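Local coordinates for particle-associated lyase (Acinetobacter bacteriophage AP22, PDB 4Y9V), which is the trimeric tailspike of the phage and binds Acinetobacter baumannii capsular saccharide, which it probably degrades as a lyase, at residues Ser161-Tyr165 with Ile408-His414; Gly526-Ser532 with Lys612-Trp618. Residues are numbered along the deposited sequence.

Contact 1: Ser161-Tyr165 with Ile408-His414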
loop_
_atom_site.group_PDB
_atom_site.type_symbol
_atom_site.label_atom_id
_atom_site.label_comp_id
_atom_site.label_asym_id
_atom_site.label_seq_id
_atom_site.Cartn_x
_atom_site.Cartn_y
_atom_site.Cartn_z
ATOM N N SER A 161 -30.931 -12.268 3.559
ATOM C CA SER A 161 -30.418 -13.007 2.427
ATOM C C SER A 161 -28.935 -12.756 2.154
ATOM O O SER A 161 -28.324 -13.557 1.441
ATOM C CB SER A 161 -31.272 -12.787 1.175
ATOM O OG SER A 161 -31.383 -11.389 0.868
ATOM N N TYR A 162 -28.368 -11.699 2.723
ATOM C CA TYR A 162 -26.921 -11.530 2.739
ATOM C C TYR A 162 -26.307 -12.042 4.062
ATOM O O TYR A 162 -25.343 -12.789 4.042
ATOM C CB TYR A 162 -26.500 -10.058 2.501
ATOM C CG TYR A 162 -25.002 -9.879 2.454
ATOM C CD1 TYR A 162 -24.278 -10.271 1.357
ATOM C CD2 TYR A 162 -24.309 -9.326 3.527
ATOM C CE1 TYR A 162 -22.881 -10.115 1.303
ATOM C CE2 TYR A 162 -22.941 -9.172 3.488
ATOM C CZ TYR A 162 -22.221 -9.560 2.388
ATOM O OH TYR A 162 -20.862 -9.398 2.424
ATOM N N SER A 163 -26.842 -11.607 5.196
ATOM C CA SER A 163 -26.275 -11.954 6.486
ATOM C C SER A 163 -27.363 -12.209 7.501
ATOM O O SER A 163 -28.388 -11.538 7.505
ATOM C CB SER A 163 -25.400 -10.807 6.968
ATOM O OG SER A 163 -25.126 -10.910 8.366
ATOM N N PRO A 164 -27.105 -13.161 8.426
ATOM C CA PRO A 164 -28.071 -13.493 9.456
ATOM C C PRO A 164 -28.140 -12.494 10.595
ATOM O O PRO A 164 -28.981 -12.633 11.499
ATOM C CB PRO A 164 -27.588 -14.874 9.943
ATOM C CG PRO A 164 -26.057 -14.746 9.811
ATOM C CD PRO A 164 -25.915 -14.045 8.470
ATOM N N TYR A 165 -27.264 -11.479 10.622
ATOM C CA TYR A 165 -27.198 -10.611 11.780
ATOM C C TYR A 165 -28.314 -9.576 11.867
ATOM O O TYR A 165 -28.680 -9.166 12.980
ATOM C CB TYR A 165 -25.800 -9.927 11.880
ATOM C CG TYR A 165 -24.783 -10.902 12.453
ATOM C CD1 TYR A 165 -24.088 -11.765 11.625
ATOM C CD2 TYR A 165 -24.604 -10.996 13.818
ATOM C CE1 TYR A 165 -23.200 -12.697 12.176
ATOM C CE2 TYR A 165 -23.728 -11.918 14.362
ATOM C CZ TYR A 165 -23.036 -12.775 13.553
ATOM O OH TYR A 165 -22.195 -13.699 14.124
ATOM N N ILE A 408 -16.684 -12.858 17.734
ATOM C CA ILE A 408 -17.736 -13.643 18.362
ATOM C C ILE A 408 -18.690 -14.089 17.264
ATOM O O ILE A 408 -19.258 -13.308 16.540
ATOM C CB ILE A 408 -18.526 -12.824 19.399
ATOM C CG1 ILE A 408 -17.604 -12.218 20.456
ATOM C CG2 ILE A 408 -19.641 -13.680 19.966
ATOM C CD1 ILE A 408 -16.954 -13.188 21.394
ATOM N N ILE A 409 -18.822 -15.428 17.150
ATOM C CA ILE A 409 -19.684 -16.028 16.136
ATOM C C ILE A 409 -21.013 -16.347 16.780
ATOM O O ILE A 409 -21.140 -17.299 17.566
ATOM C CB ILE A 409 -19.017 -17.272 15.529
ATOM C CG1 ILE A 409 -17.698 -16.887 14.850
ATOM C CG2 ILE A 409 -19.946 -17.943 14.549
ATOM C CD1 ILE A 409 -16.844 -18.073 14.434
ATOM N N GLU A 410 -22.054 -15.570 16.475
ATOM C CA GLU A 410 -23.367 -15.792 17.056
ATOM C C GLU A 410 -24.369 -16.404 16.089
ATOM O O GLU A 410 -25.481 -16.764 16.472
ATOM C CB GLU A 410 -23.977 -14.488 17.544
ATOM C CG GLU A 410 -23.256 -13.652 18.507
ATOM C CD GLU A 410 -23.744 -12.203 18.717
ATOM O OE1 GLU A 410 -24.511 -11.641 17.871
ATOM O OE2 GLU A 410 -23.220 -11.693 19.715
ATOM N N LYS A 411 -23.978 -16.525 14.818
ATOM C CA LYS A 411 -24.818 -17.060 13.757
ATOM C C LYS A 411 -23.964 -17.969 12.893
ATOM O O LYS A 411 -22.754 -17.769 12.802
ATOM C CB LYS A 411 -25.387 -15.923 12.891
ATOM C CG LYS A 411 -26.220 -14.926 13.610
ATOM C CD LYS A 411 -27.513 -15.428 14.130
ATOM C CE LYS A 411 -28.362 -14.323 14.711
ATOM N NZ LYS A 411 -29.677 -14.813 15.218
ATOM N N GLN A 412 -24.577 -18.888 12.194
ATOM C CA GLN A 412 -23.848 -19.667 11.223
ATOM C C GLN A 412 -23.155 -18.734 10.247
ATOM O O GLN A 412 -23.737 -17.776 9.731
ATOM C CB GLN A 412 -24.771 -20.625 10.478
ATOM C CG GLN A 412 -25.364 -21.731 11.328
ATOM C CD GLN A 412 -24.356 -22.795 11.716
ATOM O OE1 GLN A 412 -23.248 -22.901 11.169
ATOM N NE2 GLN A 412 -24.754 -23.609 12.665
ATOM N N LEU A 413 -21.911 -19.062 9.950
ATOM C CA LEU A 413 -21.149 -18.439 8.865
ATOM C C LEU A 413 -21.664 -18.922 7.512
ATOM O O LEU A 413 -22.034 -20.106 7.372
ATOM C CB LEU A 413 -19.684 -18.810 8.971
ATOM C CG LEU A 413 -18.957 -18.290 10.209
ATOM C CD1 LEU A 413 -17.638 -19.026 10.348
ATOM C CD2 LEU A 413 -18.701 -16.802 10.093
ATOM N N HIS A 414 -21.624 -18.047 6.497
ATOM C CA HIS A 414 -21.856 -18.427 5.113
ATOM C C HIS A 414 -20.658 -19.106 4.480
ATOM O O HIS A 414 -20.823 -19.938 3.583
ATOM C CB HIS A 414 -22.256 -17.208 4.298
ATOM C CG HIS A 414 -23.657 -16.735 4.380
ATOM N ND1 HIS A 414 -24.420 -16.539 3.299
ATOM C CD2 HIS A 414 -24.346 -16.381 5.451
ATOM C CE1 HIS A 414 -25.602 -16.125 3.744
ATOM N NE2 HIS A 414 -25.612 -15.998 5.054
HETATM O O HOH W 1 -21.250 -15.483 12.399
#

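Contact 2: Gly526-Ser532 with Lys612-Trp618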
loop_
_atom_site.group_PDB
_atom_site.type_symbol
_atom_site.label_atom_id
_atom_site.label_comp_id
_atom_site.label_asym_id
_atom_site.label_seq_id
_atom_site.Cartn_x
_atom_site.Cartn_y
_atom_site.Cartn_z
ATOM N N GLY A 526 18.238 -23.974 20.000
ATOM C CA GLY A 526 19.236 -23.508 20.938
ATOM C C GLY A 526 20.353 -24.504 21.103
ATOM O O GLY A 526 20.436 -25.543 20.449
ATOM N N VAL A 527 21.248 -24.120 22.030
ATOM C CA VAL A 527 22.444 -24.873 22.375
ATOM C C VAL A 527 22.526 -24.948 23.904
ATOM O O VAL A 527 22.144 -23.993 24.596
ATOM C CB VAL A 527 23.723 -24.232 21.793
ATOM C CG1 VAL A 527 23.925 -22.790 22.244
ATOM C CG2 VAL A 527 24.965 -25.096 22.085
ATOM N N VAL A 528 23.082 -26.024 24.401
ATOM C CA VAL A 528 23.416 -26.133 25.827
ATOM C C VAL A 528 24.694 -26.935 25.946
ATOM O O VAL A 528 24.814 -28.046 25.442
ATOM C CB VAL A 528 22.250 -26.776 26.606
ATOM C CG1 VAL A 528 21.780 -28.120 26.028
ATOM C CG2 VAL A 528 22.566 -26.864 28.064
ATOM N N SER A 529 25.659 -26.364 26.686
ATOM C CA SER A 529 26.889 -27.101 27.008
ATOM C C SER A 529 26.588 -28.085 28.136
ATOM O O SER A 529 25.900 -27.721 29.119
ATOM C CB SER A 529 27.980 -26.131 27.454
ATOM O OG SER A 529 29.088 -26.841 28.003
ATOM N N VAL A 530 27.091 -29.285 28.010
ATOM C CA VAL A 530 26.999 -30.318 29.050
ATOM C C VAL A 530 28.407 -30.837 29.324
ATOM O O VAL A 530 29.303 -30.766 28.478
ATOM C CB VAL A 530 26.049 -31.462 28.680
ATOM C CG1 VAL A 530 24.626 -30.942 28.541
ATOM C CG2 VAL A 530 26.498 -32.204 27.447
ATOM N N THR A 531 28.560 -31.380 30.518
ATOM C CA THR A 531 29.824 -32.036 30.914
ATOM C C THR A 531 29.476 -33.407 31.450
ATOM O O THR A 531 28.683 -33.554 32.387
ATOM C CB THR A 531 30.556 -31.196 31.964
ATOM O OG1 THR A 531 30.909 -29.914 31.389
ATOM C CG2 THR A 531 31.837 -31.884 32.407
ATOM N N SER A 532 30.024 -34.442 30.836
ATOM C CA SER A 532 29.820 -35.790 31.327
ATOM C C SER A 532 30.562 -35.981 32.651
ATOM O O SER A 532 31.488 -35.283 32.982
ATOM C CB SER A 532 30.226 -36.820 30.294
ATOM O OG SER A 532 31.618 -36.695 30.058
ATOM N N LYS A 612 34.009 -34.997 29.797
ATOM C CA LYS A 612 34.158 -34.189 28.603
ATOM C C LYS A 612 33.060 -33.121 28.540
ATOM O O LYS A 612 31.917 -33.427 28.845
ATOM C CB LYS A 612 34.033 -35.024 27.314
ATOM C CG LYS A 612 35.145 -36.013 27.076
ATOM C CD LYS A 612 36.404 -35.419 26.600
ATOM C CE LYS A 612 37.645 -36.207 26.996
ATOM N NZ LYS A 612 38.682 -35.967 25.959
ATOM N N THR A 613 33.439 -31.918 28.096
ATOM C CA THR A 613 32.498 -30.814 27.914
ATOM C C THR A 613 32.246 -30.615 26.430
ATOM O O THR A 613 33.203 -30.549 25.618
ATOM C CB THR A 613 33.053 -29.520 28.562
ATOM O OG1 THR A 613 33.264 -29.749 29.953
ATOM C CG2 THR A 613 32.121 -28.353 28.360
ATOM N N PHE A 614 30.968 -30.523 26.043
ATOM C CA PHE A 614 30.595 -30.433 24.630
ATOM C C PHE A 614 29.198 -29.854 24.540
ATOM O O PHE A 614 28.535 -29.640 25.555
ATOM C CB PHE A 614 30.762 -31.792 23.936
ATOM C CG PHE A 614 29.940 -32.898 24.618
ATOM C CD1 PHE A 614 28.644 -33.130 24.233
ATOM C CD2 PHE A 614 30.509 -33.655 25.616
ATOM C CE1 PHE A 614 27.904 -34.119 24.876
ATOM C CE2 PHE A 614 29.778 -34.640 26.252
ATOM C CZ PHE A 614 28.470 -34.871 25.874
ATOM N N ASN A 615 28.746 -29.613 23.320
ATOM C CA ASN A 615 27.420 -29.028 23.096
ATOM C C ASN A 615 26.375 -30.053 22.694
ATOM O O ASN A 615 26.632 -30.969 21.901
ATOM C CB ASN A 615 27.510 -27.988 21.986
ATOM C CG ASN A 615 28.130 -26.687 22.447
ATOM O OD1 ASN A 615 27.936 -26.265 23.582
ATOM N ND2 ASN A 615 28.855 -26.055 21.517
ATOM N N LEU A 616 25.166 -29.809 23.185
ATOM C CA LEU A 616 23.950 -30.384 22.652
ATOM C C LEU A 616 23.143 -29.245 22.012
ATOM O O LEU A 616 23.055 -28.159 22.545
ATOM C CB LEU A 616 23.122 -31.111 23.712
ATOM C CG LEU A 616 23.758 -32.388 24.205
ATOM C CD1 LEU A 616 23.085 -32.925 25.431
ATOM C CD2 LEU A 616 23.608 -33.464 23.089
ATOM N N TYR A 617 22.556 -29.551 20.868
ATOM C CA TYR A 617 21.744 -28.620 20.106
ATOM C C TYR A 617 20.352 -29.192 19.970
ATOM O O TYR A 617 20.162 -30.414 19.910
ATOM C CB TYR A 617 22.335 -28.389 18.725
ATOM C CG TYR A 617 23.726 -27.844 18.748
ATOM C CD1 TYR A 617 23.938 -26.483 18.874
ATOM C CD2 TYR A 617 24.848 -28.670 18.633
ATOM C CE1 TYR A 617 25.220 -25.944 18.888
ATOM C CE2 TYR A 617 26.126 -28.142 18.625
ATOM C CZ TYR A 617 26.324 -26.776 18.728
ATOM O OH TYR A 617 27.601 -26.305 18.690
ATOM N N TRP A 618 19.356 -28.310 19.844
ATOM C CA TRP A 618 17.990 -28.739 19.704
ATOM C C TRP A 618 17.230 -27.763 18.807
ATOM O O TRP A 618 17.557 -26.577 18.728
ATOM C CB TRP A 618 17.287 -28.883 21.092
ATOM C CG TRP A 618 17.265 -27.575 21.840
ATOM C CD1 TRP A 618 18.235 -27.050 22.647
ATOM C CD2 TRP A 618 16.245 -26.585 21.755
ATOM N NE1 TRP A 618 17.894 -25.810 23.089
ATOM C CE2 TRP A 618 16.648 -25.500 22.550
ATOM C CE3 TRP A 618 14.992 -26.489 21.101
ATOM C CZ2 TRP A 618 15.871 -24.340 22.700
ATOM C CZ3 TRP A 618 14.250 -25.346 21.243
ATOM C CH2 TRP A 618 14.668 -24.287 22.046
HETATM O O HOH W 2 19.298 -24.126 25.041
#

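Contact 1: Ser161-Tyr165 with Ile408-His414
A loop-to-loop contact between an inserted domain and the parallel beta-helix of the pectin lyase-like fold: Ser161-Tyr165 belongs to the loop joining strands 151-156 and 172-181, and Ile408-His414 runs from strand 405-409 of the beta-helix into the following loop. Only 350 Å² is buried, most of it by Pro164, Tyr165, Lys411 and His414. The Pro164 ring wedges between Lys411 and His414, with CG 3.4 Å from Lys411 CB and CD 3.9 Å from His414 NE2. Tyr162 O lies over one face of the imidazole, 3.4 Å from His414 CE1; this carbonyl accepts a hydrogen bond from NE of Arg382, which also makes a cation-pi contact with the Tyr162 ring. Ser163 OG accepts from Tyr165 N at 3.2 Å, an ST turn. The bound mannopyranuronic acid residue of the glycan is about 9 Å from the Tyr165 side chain, so the contact lies near the saccharide site, whose pocket includes Arg166. Lys411 CG makes a CH-pi contact 3.9 Å from the centroid of the Tyr165 ring. At the tip of that ring, Tyr165 OH accepts a hydrogen bond from Glu410 N (3.0 Å), and a water bridges it (2.7 Å) to Lys411 O (2.8 Å).

Contact 2: Gly526-Ser532 with Lys612-Trp618
Strands 518-531 and 613-623 pair antiparallel in the C-terminal Ig-like region, in regular register from Gly526 opposite Trp618 to Thr531 opposite Thr613. The hydrogen-bonded pairs Gly526-Trp618, Val528-Leu616 and Val530-Phe614 each make two backbone bonds of 2.8-3.0 Å between N and O. Phe614 and Trp618 both take chi1 p, which brings their rings back over the partner strand. Val530, in m, sets CG2 over the Phe614 ring, 3.9 Å from its centroid, while its CG1 meets Leu616 CD1 at 4.0 Å. Strands 538-545 and 597-604 pack on this same face, and the Phe574 and Phe614 rings meet edge-to-face. The Trp618 indole lies against Gly526, one face over Gly526 N, where a beta carbon would clash with NE1; NE1 donates to a water (2.9 Å) that in turn donates to Val527 O (2.9 Å). On the opposite face, Tyr617, in m, meets Val527 CG2 with CE1 at 3.3 Å, and both residues pack on a neighbouring subunit. Thr531 and Thr613, both m, are hydrogen-bonded through their OG1 atoms (2.8 Å). Ser532, in p, accepts from Lys612 N through OG (2.9 Å), while its own N donates to Lys612 O (2.9 Å). Backbone bonds thus fix the register, the apolar face packs against two strands of the same domain, and the face with Val527 and Tyr617 takes part in trimer packing.

How the contacts relate
Contact 1 and contact 2 lie in series along the chain, 161-165 with 408-414 closing before 526-532 with 612-618 opens. Their centres are 55 Å apart and their nearest atoms about 33 Å. Contact 1, its centre about 17 Å from the centre of the chain, joins the domain inserted between early strands to a later turn of the beta-helix, beside the glycan-binding region. Contact 2, its centre about 49 Å from that point, lies beyond the last coils, where strand 518-531 runs on from its parallel pairing with strand 486-496 into antiparallel pairing with strand 613-623. One ties a lateral domain to the beta-helix, the other builds the C-terminal domain, which here also packs on a second subunit.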